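Local coordinates for 2-methyl-aconitate isomerase (Shewanella oneidensis, PDB 5K87), which catalyses the cis-trans isomerization of 2-methyl-aconitate by base-catalysed proton abstraction and rotation about C2-C3, a step in propionate breakdown through the 2-methylcitrate cycle, at residues Cys196-Thr200 / Gly201-Asp205; Met219-Ala222 / Gly223-Ile227; Leu252-Phe255 / Glu256-Ala260; Ala334-Pro337 / Gly338-Val341. The protein carries 1 engineered substitution. All blocks are in the same frame, centred on the assembly; numbering follows the deposited sequence.

Contact 1 of 4, residues Cys196-Thr200 / Gly201-Asp205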
loop_
_atom_site.group_PDB
_atom_site.type_symbol
_atom_site.label_atom_id
_atom_site.label_comp_id
_atom_site.label_asym_id
_atom_site.label_seq_id
_atom_site.Cartn_x
_atom_site.Cartn_y
_atom_site.Cartn_z
ATOM N N CYS A 196 -9.001 28.491 -19.461
ATOM C CA CYS A 196 -8.810 28.296 -20.906
ATOM C C CYS A 196 -8.011 27.032 -21.185
ATOM O O CYS A 196 -7.333 26.502 -20.302
ATOM C CB CYS A 196 -8.135 29.497 -21.577
ATOM S SG CYS A 196 -8.955 31.073 -21.310
ATOM N N MET A 197 -8.084 26.545 -22.418
ATOM C CA MET A 197 -7.328 25.361 -22.773
ATOM C C MET A 197 -5.838 25.649 -22.643
ATOM O O MET A 197 -5.103 24.872 -22.044
ATOM C CB MET A 197 -7.672 24.875 -24.179
ATOM C CG MET A 197 -6.861 23.665 -24.593
ATOM S SD MET A 197 -7.590 22.755 -25.966
ATOM C CE MET A 197 -7.987 24.090 -27.091
ATOM N N PHE A 198 -5.401 26.784 -23.186
ATOM C CA PHE A 198 -4.008 27.201 -23.086
ATOM C C PHE A 198 -3.923 28.525 -22.339
ATOM O O PHE A 198 -4.036 29.587 -22.948
ATOM C CB PHE A 198 -3.397 27.327 -24.484
ATOM C CG PHE A 198 -3.367 26.033 -25.241
ATOM C CD1 PHE A 198 -2.477 25.035 -24.883
ATOM C CD2 PHE A 198 -4.244 25.797 -26.292
ATOM C CE1 PHE A 198 -2.446 23.833 -25.563
ATOM C CE2 PHE A 198 -4.222 24.592 -26.978
ATOM C CZ PHE A 198 -3.322 23.606 -26.607
ATOM N N PRO A 199 -3.733 28.470 -21.011
ATOM C CA PRO A 199 -3.772 29.692 -20.195
ATOM C C PRO A 199 -2.776 30.773 -20.620
ATOM O O PRO A 199 -3.068 31.953 -20.428
ATOM C CB PRO A 199 -3.469 29.190 -18.776
ATOM C CG PRO A 199 -2.920 27.818 -18.943
ATOM C CD PRO A 199 -3.532 27.263 -20.190
ATOM N N THR A 200 -1.642 30.392 -21.199
ATOM C CA THR A 200 -0.685 31.387 -21.689
ATOM C C THR A 200 -1.070 31.932 -23.065
ATOM O O THR A 200 -0.485 32.906 -23.543
ATOM C CB THR A 200 0.727 30.806 -21.811
ATOM O OG1 THR A 200 0.752 29.859 -22.885
ATOM C CG2 THR A 200 1.149 30.129 -20.518
ATOM N N GLY A 201 -2.033 31.287 -23.713
ATOM C CA GLY A 201 -2.436 31.664 -25.055
ATOM C C GLY A 201 -1.548 31.079 -26.139
ATOM O O GLY A 201 -1.780 31.312 -27.329
ATOM N N ASN A 202 -0.536 30.316 -25.730
ATOM C CA ASN A 202 0.421 29.719 -26.660
ATOM C C ASN A 202 0.389 28.198 -26.607
ATOM O O ASN A 202 0.195 27.612 -25.535
ATOM C CB ASN A 202 1.837 30.197 -26.343
ATOM C CG ASN A 202 1.942 31.707 -26.302
ATOM O OD1 ASN A 202 1.432 32.397 -27.183
ATOM N ND2 ASN A 202 2.594 32.228 -25.268
ATOM N N LEU A 203 0.598 27.565 -27.757
ATOM C CA LEU A 203 0.662 26.107 -27.844
ATOM C C LEU A 203 1.925 25.593 -27.178
ATOM O O LEU A 203 1.921 24.528 -26.556
ATOM C CB LEU A 203 0.648 25.660 -29.305
ATOM C CG LEU A 203 -0.604 26.021 -30.097
ATOM C CD1 LEU A 203 -0.500 25.506 -31.523
ATOM C CD2 LEU A 203 -1.826 25.458 -29.397
ATOM N N VAL A 204 3.013 26.338 -27.343
ATOM C CA VAL A 204 4.277 26.034 -26.692
ATOM C C VAL A 204 4.817 27.318 -26.082
ATOM O O VAL A 204 4.569 28.415 -26.585
ATOM C CB VAL A 204 5.319 25.438 -27.668
ATOM C CG1 VAL A 204 4.778 24.172 -28.329
ATOM C CG2 VAL A 204 5.739 26.463 -28.713
ATOM N N ASP A 205 5.548 27.178 -24.985
ATOM C CA ASP A 205 6.165 28.311 -24.337
ATOM C C ASP A 205 7.586 27.944 -23.991
ATOM O O ASP A 205 7.967 26.774 -24.039
ATOM C CB ASP A 205 5.407 28.680 -23.062
ATOM C CG ASP A 205 4.081 29.349 -23.345
ATOM O OD1 ASP A 205 4.085 30.554 -23.672
ATOM O OD2 ASP A 205 3.033 28.678 -23.240
HETATM O O HOH W 1 -0.219 34.560 -26.101
#
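Thr200 and Asp205 reach for each other from opposite directions, and the hydroxyl of Thr200 donates to the carboxylate with Thr200 OG1 2.6 Å from Asp205 OD2. The oxygen is met on its syn side, tilted somewhat out of the carboxylate plane. With chi1 at 69°, Thr200 OG1 lies between its backbone N and carbonyl carbon, and it also accepts the N-H of Asn202 (Asn202 N to Thr200 OG1 3.2 Å). The second carboxylate oxygen is held too: Asn202 ND2 donates to Asp205 OD1 at 2.8 Å, nearly straight at 164° and close to the plane of its own amide. Cutting the side chain of Asp205 back to an alanine here would remove both acceptors and would probably leave the Thr200 hydroxyl and the Asn202 amide N-H without these mates. The segment is a connection between strands 179-184 and 205-209, bent by a type I beta turn from Phe198 to Gly201; Gly201 N closes it on Phe198 O at 2.7 Å. Gly201 has a positive phi, at which a side chain would jam against Thr200 O. Beyond the turn, Leu203 lays CD2 over one face of the Phe198 ring, 3.8 Å from its centroid and 25° off the normal, a CH-pi contact. Met197 CG covers the opposite face, offset toward the rim. A water donates to both Thr200 O and Asn202 OD1, bridging the two residues.

Contact 2 of 4, residues Met219-Ala222 / Gly223-Ile227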
loop_
_atom_site.group_PDB
_atom_site.type_symbol
_atom_site.label_atom_id
_atom_site.label_comp_id
_atom_site.label_asym_id
_atom_site.label_seq_id
_atom_site.Cartn_x
_atom_site.Cartn_y
_atom_site.Cartn_z
ATOM N N MET A 219 1.600 24.058 -21.777
ATOM C CA MET A 219 0.789 24.155 -20.579
ATOM C C MET A 219 -0.667 24.162 -20.993
ATOM O O MET A 219 -1.135 25.080 -21.673
ATOM C CB MET A 219 1.164 25.421 -19.813
ATOM C CG MET A 219 2.520 25.287 -19.126
ATOM S SD MET A 219 3.291 26.815 -18.559
ATOM C CE MET A 219 3.898 27.462 -20.114
ATOM N N ILE A 220 -1.373 23.110 -20.606
ATOM C CA ILE A 220 -2.747 22.918 -21.035
ATOM C C ILE A 220 -3.649 22.656 -19.838
ATOM O O ILE A 220 -3.238 22.030 -18.859
ATOM C CB ILE A 220 -2.834 21.766 -22.065
ATOM C CG1 ILE A 220 -4.210 21.724 -22.729
ATOM C CG2 ILE A 220 -2.469 20.423 -21.432
ATOM C CD1 ILE A 220 -4.280 20.769 -23.905
ATOM N N ASN A 221 -4.872 23.158 -19.902
ATOM C CA ASN A 221 -5.840 22.895 -18.856
ATOM C C ASN A 221 -7.003 22.123 -19.456
ATOM O O ASN A 221 -7.977 22.709 -19.935
ATOM C CB ASN A 221 -6.308 24.188 -18.199
ATOM C CG ASN A 221 -6.917 23.947 -16.842
ATOM O OD1 ASN A 221 -7.351 22.833 -16.538
ATOM N ND2 ASN A 221 -6.967 24.989 -16.018
ATOM N N ALA A 222 -6.865 20.801 -19.465
ATOM C CA ALA A 222 -7.879 19.886 -19.970
ATOM C C ALA A 222 -7.702 18.573 -19.213
ATOM O O ALA A 222 -6.621 17.997 -19.234
ATOM C CB ALA A 222 -7.698 19.671 -21.467
ATOM N N GLY A 223 -8.743 18.118 -18.524
ATOM C CA GLY A 223 -8.631 16.981 -17.628
ATOM C C GLY A 223 -8.111 17.418 -16.267
ATOM O O GLY A 223 -8.772 17.226 -15.240
ATOM N N ILE A 224 -6.926 18.021 -16.271
ATOM C CA ILE A 224 -6.307 18.623 -15.094
ATOM C C ILE A 224 -5.260 19.576 -15.667
ATOM O O ILE A 224 -4.755 19.335 -16.762
ATOM C CB ILE A 224 -5.677 17.525 -14.188
ATOM C CG1 ILE A 224 -5.341 18.037 -12.777
ATOM C CG2 ILE A 224 -4.481 16.865 -14.862
ATOM C CD1 ILE A 224 -5.311 16.918 -11.718
ATOM N N PRO A 225 -4.946 20.680 -14.966
ATOM C CA PRO A 225 -3.883 21.537 -15.511
ATOM C C PRO A 225 -2.568 20.769 -15.539
ATOM O O PRO A 225 -2.195 20.161 -14.524
ATOM C CB PRO A 225 -3.820 22.704 -14.519
ATOM C CG PRO A 225 -5.138 22.703 -13.830
ATOM C CD PRO A 225 -5.590 21.275 -13.781
ATOM N N THR A 226 -1.888 20.779 -16.685
ATOM C CA THR A 226 -0.711 19.951 -16.896
ATOM C C THR A 226 0.369 20.716 -17.648
ATOM O O THR A 226 0.080 21.435 -18.618
ATOM C CB THR A 226 -1.069 18.667 -17.694
ATOM O OG1 THR A 226 -2.123 17.968 -17.022
ATOM C CG2 THR A 226 0.134 17.750 -17.798
ATOM N N ILE A 227 1.606 20.560 -17.195
ATOM C CA ILE A 227 2.779 21.098 -17.855
ATOM C C ILE A 227 3.487 19.933 -18.519
ATOM O O ILE A 227 3.895 18.995 -17.835
ATOM C CB ILE A 227 3.746 21.698 -16.825
ATOM C CG1 ILE A 227 3.056 22.768 -15.984
ATOM C CG2 ILE A 227 4.972 22.253 -17.515
ATOM C CD1 ILE A 227 3.623 22.901 -14.579
#
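Ile220 and Thr226 form the hydrogen-bonded pair of a beta hairpin of strands 213-221 and 225-230, whose stretches 219-221 and 225-227 run antiparallel at 165° with axes 4.7 Å apart. This pair is the tight part of the contact. Ile220 N donates to Thr226 O at 3.0 Å, and Thr226 N returns the bond to Ile220 O at 2.8 Å. The CA-H groups of Met219 and Pro225 add contacts to Thr226 O and Ile220 O respectively, so each carbonyl oxygen is approached by two groups. Ile220 and Thr226 put their side chains on the face packed by helix 324-334, through Thr332 and Ala329.

The opposite face carries the non-hydrogen-bonded pairs. Met219 and Ile227 lie side by side with Met219 CG and Ile227 CG1 4.1 Å apart, and Met266 of helix 249-266 touches both. Toward the turn the contact is more open to solvent: Asn221, Gly223 and Pro225 are partly exposed, and the Ile224 N to Ala222 O bond is weak. Ala222 N is buried there with no partner, while at the positive phi of Gly223 a side chain would run into Ala222 O. Ile224 nonetheless is buried, its side chain about 4 Å from that of the substrate-binding Lys283. With CG anti to N (chi1 -160°), Asn221 runs alongside the proline; ND2 bonds to Gly194 O, and Asn221 OD1 rests 3.5 Å from Pro225 CG.

Contact 3 of 4, residues Leu252-Phe255 / Glu256-Ala260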
loop_
_atom_site.group_PDB
_atom_site.type_symbol
_atom_site.label_atom_id
_atom_site.label_comp_id
_atom_site.label_asym_id
_atom_site.label_seq_id
_atom_site.Cartn_x
_atom_site.Cartn_y
_atom_site.Cartn_z
ATOM N N LEU A 252 13.746 14.793 -8.283
ATOM C CA LEU A 252 12.446 15.156 -7.733
ATOM C C LEU A 252 12.376 16.644 -7.389
ATOM O O LEU A 252 11.367 17.300 -7.650
ATOM C CB LEU A 252 12.119 14.298 -6.516
ATOM C CG LEU A 252 11.966 12.805 -6.819
ATOM C CD1 LEU A 252 11.712 12.005 -5.547
ATOM C CD2 LEU A 252 10.850 12.564 -7.828
ATOM N N ALA A 253 13.456 17.181 -6.825
ATOM C CA ALA A 253 13.500 18.598 -6.488
ATOM C C ALA A 253 13.451 19.467 -7.750
ATOM O O ALA A 253 12.789 20.509 -7.782
ATOM C CB ALA A 253 14.747 18.903 -5.671
ATOM N N LYS A 254 14.139 19.022 -8.795
ATOM C CA LYS A 254 14.153 19.747 -10.057
ATOM C C LYS A 254 12.757 19.787 -10.676
ATOM O O LYS A 254 12.279 20.850 -11.076
ATOM C CB LYS A 254 15.160 19.131 -11.025
ATOM C CG LYS A 254 15.314 19.886 -12.339
ATOM C CD LYS A 254 16.442 19.269 -13.155
ATOM C CE LYS A 254 16.612 19.947 -14.501
ATOM N NZ LYS A 254 17.677 19.268 -15.297
ATOM N N PHE A 255 12.094 18.633 -10.741
ATOM C CA PHE A 255 10.724 18.583 -11.246
ATOM C C PHE A 255 9.808 19.516 -10.474
ATOM O O PHE A 255 8.972 20.194 -11.069
ATOM C CB PHE A 255 10.162 17.165 -11.182
ATOM C CG PHE A 255 10.523 16.314 -12.358
ATOM C CD1 PHE A 255 10.048 16.619 -13.623
ATOM C CD2 PHE A 255 11.298 15.183 -12.196
ATOM C CE1 PHE A 255 10.368 15.825 -14.706
ATOM C CE2 PHE A 255 11.620 14.381 -13.271
ATOM C CZ PHE A 255 11.161 14.705 -14.532
ATOM N N GLU A 256 9.973 19.562 -9.158
ATOM C CA GLU A 256 9.108 20.400 -8.346
ATOM C C GLU A 256 9.308 21.891 -8.634
ATOM O O GLU A 256 8.341 22.644 -8.681
ATOM C CB GLU A 256 9.246 20.069 -6.858
ATOM C CG GLU A 256 8.366 20.937 -5.945
ATOM C CD GLU A 256 6.868 20.889 -6.262
ATOM O OE1 GLU A 256 6.386 19.969 -6.960
ATOM O OE2 GLU A 256 6.151 21.792 -5.788
ATOM N N THR A 257 10.560 22.309 -8.816
ATOM C CA THR A 257 10.841 23.707 -9.141
ATOM C C THR A 257 10.255 24.076 -10.504
ATOM O O THR A 257 9.676 25.146 -10.666
ATOM C CB THR A 257 12.352 24.021 -9.098
ATOM O OG1 THR A 257 12.874 23.688 -7.803
ATOM C CG2 THR A 257 12.586 25.502 -9.363
ATOM N N ILE A 258 10.385 23.179 -11.475
ATOM C CA ILE A 258 9.817 23.410 -12.794
ATOM C C ILE A 258 8.286 23.478 -12.707
ATOM O O ILE A 258 7.663 24.355 -13.309
ATOM C CB ILE A 258 10.265 22.352 -13.810
ATOM C CG1 ILE A 258 11.791 22.367 -13.954
ATOM C CG2 ILE A 258 9.623 22.634 -15.152
ATOM C CD1 ILE A 258 12.356 21.173 -14.703
ATOM N N ARG A 259 7.690 22.564 -11.940
ATOM C CA ARG A 259 6.242 22.548 -11.749
ATOM C C ARG A 259 5.751 23.867 -11.139
ATOM O O ARG A 259 4.746 24.425 -11.572
ATOM C CB ARG A 259 5.818 21.360 -10.878
ATOM C CG ARG A 259 4.312 21.100 -10.870
ATOM C CD ARG A 259 3.920 20.055 -9.814
ATOM N NE ARG A 259 4.043 20.605 -8.472
ATOM C CZ ARG A 259 3.080 21.265 -7.839
ATOM N NH1 ARG A 259 1.879 21.434 -8.380
ATOM N NH2 ARG A 259 3.323 21.753 -6.635
ATOM N N ALA A 260 6.472 24.364 -10.136
ATOM C CA ALA A 260 6.119 25.627 -9.494
ATOM C C ALA A 260 6.169 26.788 -10.481
ATOM O O ALA A 260 5.266 27.619 -10.527
ATOM C CB ALA A 260 7.047 25.893 -8.330
#
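Helix 249-266 supplies every residue here, and regular alpha-helical bonding joins 252-255 to 256-260. Glu256, Thr257, Ile258 and Arg259 each donate N-H to the carbonyl four residues back; the shortest of these bonds is Arg259 N to Phe255 O, at 2.8 Å. Lys254 and Ile258 lie side by side on one flank and point the same way, Lys254 CG standing 4.0 Å from Ile258 CD1. Phe215 of strand 213-221 packs on both, while Ile284 of strand 283-288 touches Phe255, Ile258 and Arg259.

Elsewhere on the helix, Glu256 leaves the backbone with CG anti to N and then bends at chi2 (57°), and Arg259 bends at chi3 (72°), which brings the two charged ends together. The guanidinium grips the carboxylate side-on with two nitrogens: NE of Arg259 meets OE1 of Glu256 at 2.9 Å, and NH2 of Arg259 meets OE2 of Glu256 at 3.0 Å. Both oxygens lie close to the guanidinium plane, and the NE bond is almost straight at 170°. Gln279 NE2 also bonds to OE2, and the arginine continues to Arg278 O and Pro282 O. A glutamine in place of Glu256 would lose the negative charge and would probably set an NH2 group against one of the arginine donors, leaving the buried charge of Arg259 without its mate. The pattern is that of an i to i+3 salt bridge along an alpha helix.

Contact 4 of 4, residues Ala334-Pro337 / Gly338-Val341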
loop_
_atom_site.group_PDB
_atom_site.type_symbol
_atom_site.label_atom_id
_atom_site.label_comp_id
_atom_site.label_asym_id
_atom_site.label_seq_id
_atom_site.Cartn_x
_atom_site.Cartn_y
_atom_site.Cartn_z
ATOM N N ALA A 334 -2.554 16.204 -27.772
ATOM C CA ALA A 334 -2.138 15.495 -28.975
ATOM C C ALA A 334 -3.015 15.859 -30.168
ATOM O O ALA A 334 -2.556 15.802 -31.316
ATOM C CB ALA A 334 -2.153 14.001 -28.756
ATOM N N ALA A 335 -4.263 16.234 -29.902
ATOM C CA ALA A 335 -5.218 16.572 -30.957
ATOM C C ALA A 335 -5.063 18.004 -31.472
ATOM O O ALA A 335 -5.700 18.393 -32.460
ATOM C CB ALA A 335 -6.640 16.355 -30.459
ATOM N N ILE A 336 -4.244 18.796 -30.797
ATOM C CA ILE A 336 -4.009 20.174 -31.215
ATOM C C ILE A 336 -2.641 20.290 -31.885
ATOM O O ILE A 336 -1.606 20.211 -31.217
ATOM C CB ILE A 336 -4.053 21.126 -30.018
ATOM C CG1 ILE A 336 -5.343 20.932 -29.217
ATOM C CG2 ILE A 336 -3.922 22.565 -30.491
ATOM C CD1 ILE A 336 -6.596 21.230 -29.997
ATOM N N PRO A 337 -2.628 20.477 -33.215
ATOM C CA PRO A 337 -1.356 20.506 -33.941
ATOM C C PRO A 337 -0.414 21.574 -33.397
ATOM O O PRO A 337 -0.820 22.720 -33.222
ATOM C CB PRO A 337 -1.783 20.834 -35.373
ATOM C CG PRO A 337 -3.170 20.280 -35.465
ATOM C CD PRO A 337 -3.788 20.541 -34.124
ATOM N N GLY A 338 0.816 21.180 -33.093
ATOM C CA GLY A 338 1.811 22.123 -32.621
ATOM C C GLY A 338 2.150 22.070 -31.141
ATOM O O GLY A 338 3.156 22.637 -30.731
ATOM N N THR A 339 1.325 21.428 -30.313
ATOM C CA THR A 339 1.716 21.255 -28.908
ATOM C C THR A 339 2.896 20.299 -28.839
ATOM O O THR A 339 3.149 19.546 -29.778
ATOM C CB THR A 339 0.585 20.686 -28.028
ATOM O OG1 THR A 339 0.324 19.333 -28.403
ATOM C CG2 THR A 339 -0.682 21.524 -28.128
ATOM N N LEU A 340 3.627 20.315 -27.728
ATOM C CA LEU A 340 4.746 19.396 -27.574
ATOM C C LEU A 340 4.291 17.941 -27.619
ATOM O O LEU A 340 5.019 17.070 -28.079
ATOM C CB LEU A 340 5.501 19.663 -26.272
ATOM C CG LEU A 340 6.285 20.970 -26.188
ATOM C CD1 LEU A 340 7.239 20.915 -25.006
ATOM C CD2 LEU A 340 7.041 21.247 -27.480
ATOM N N VAL A 341 3.087 17.680 -27.117
ATOM C CA VAL A 341 2.538 16.334 -27.128
ATOM C C VAL A 341 2.247 15.912 -28.570
ATOM O O VAL A 341 2.616 14.830 -29.011
ATOM C CB VAL A 341 1.252 16.266 -26.282
ATOM C CG1 VAL A 341 0.642 14.879 -26.339
ATOM C CG2 VAL A 341 1.534 16.681 -24.828
#
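This is a local, buried contact round the turn between helix 324-334 and helix 340-344, where the chain folds back so that the first residues of the second helix meet the end of the first. Ala334 and Val341 make the apolar closure: Val341 CG1, anti to its own N at chi1 178°, sits 3.8 Å from Ala334 CB and 3.7 Å from Ala334 N. Ile330 and Ala333 of helix 324-334 also touch the valine, and Trp375 packs against Ile336 and Pro337.

Between these ends runs a type II beta turn from Ile336 to Thr339. Its closing bond, Thr339 N to Ile336 O, is straight at 175° but long at 3.3 Å, hence weak. Gly338 occupies the third turn position with phi 106°, where a side chain would clash with Pro337 O. The methyl of Thr339 swings over the start of the turn, Thr339 CG2 lying 3.9 Å from Ile336 CB and 3.5 Å from Ile336 O. Its hydroxyl serves the N-cap: OG1 accepts the N-H of Asn342 and also bonds to Ala333 O. Asn342 answers through its side chain, with OD1 accepting from Gly338 N and ND2 donating to Ala334 O. The arrangement is typical of a type II turn leading into a threonine N-cap, joining two consecutive helices.

How the contacts relate
Along the chain the contacts come in series, from contact 1 to contact 4. Contacts 1, 2 and 4 cluster on the same side of the chain's centre, with centres 10 to 13 Å apart. Contact 1 touches both contact 2 and contact 4: Met197 O probably accepts a hydrogen bond from Asn221 N of contact 2, while Leu203 and Phe198 pack on Ile336 and Thr339 of contact 4. Contacts 2 and 4 do not touch. Contact 3 lies farther off, about 16 Å from contact 2 between centres, meeting it where Ile227 CD1 reaches Arg259 O. The hairpin thus packs between helices 249-266 and 324-334, and of the four contacts it comes nearest the substrate site.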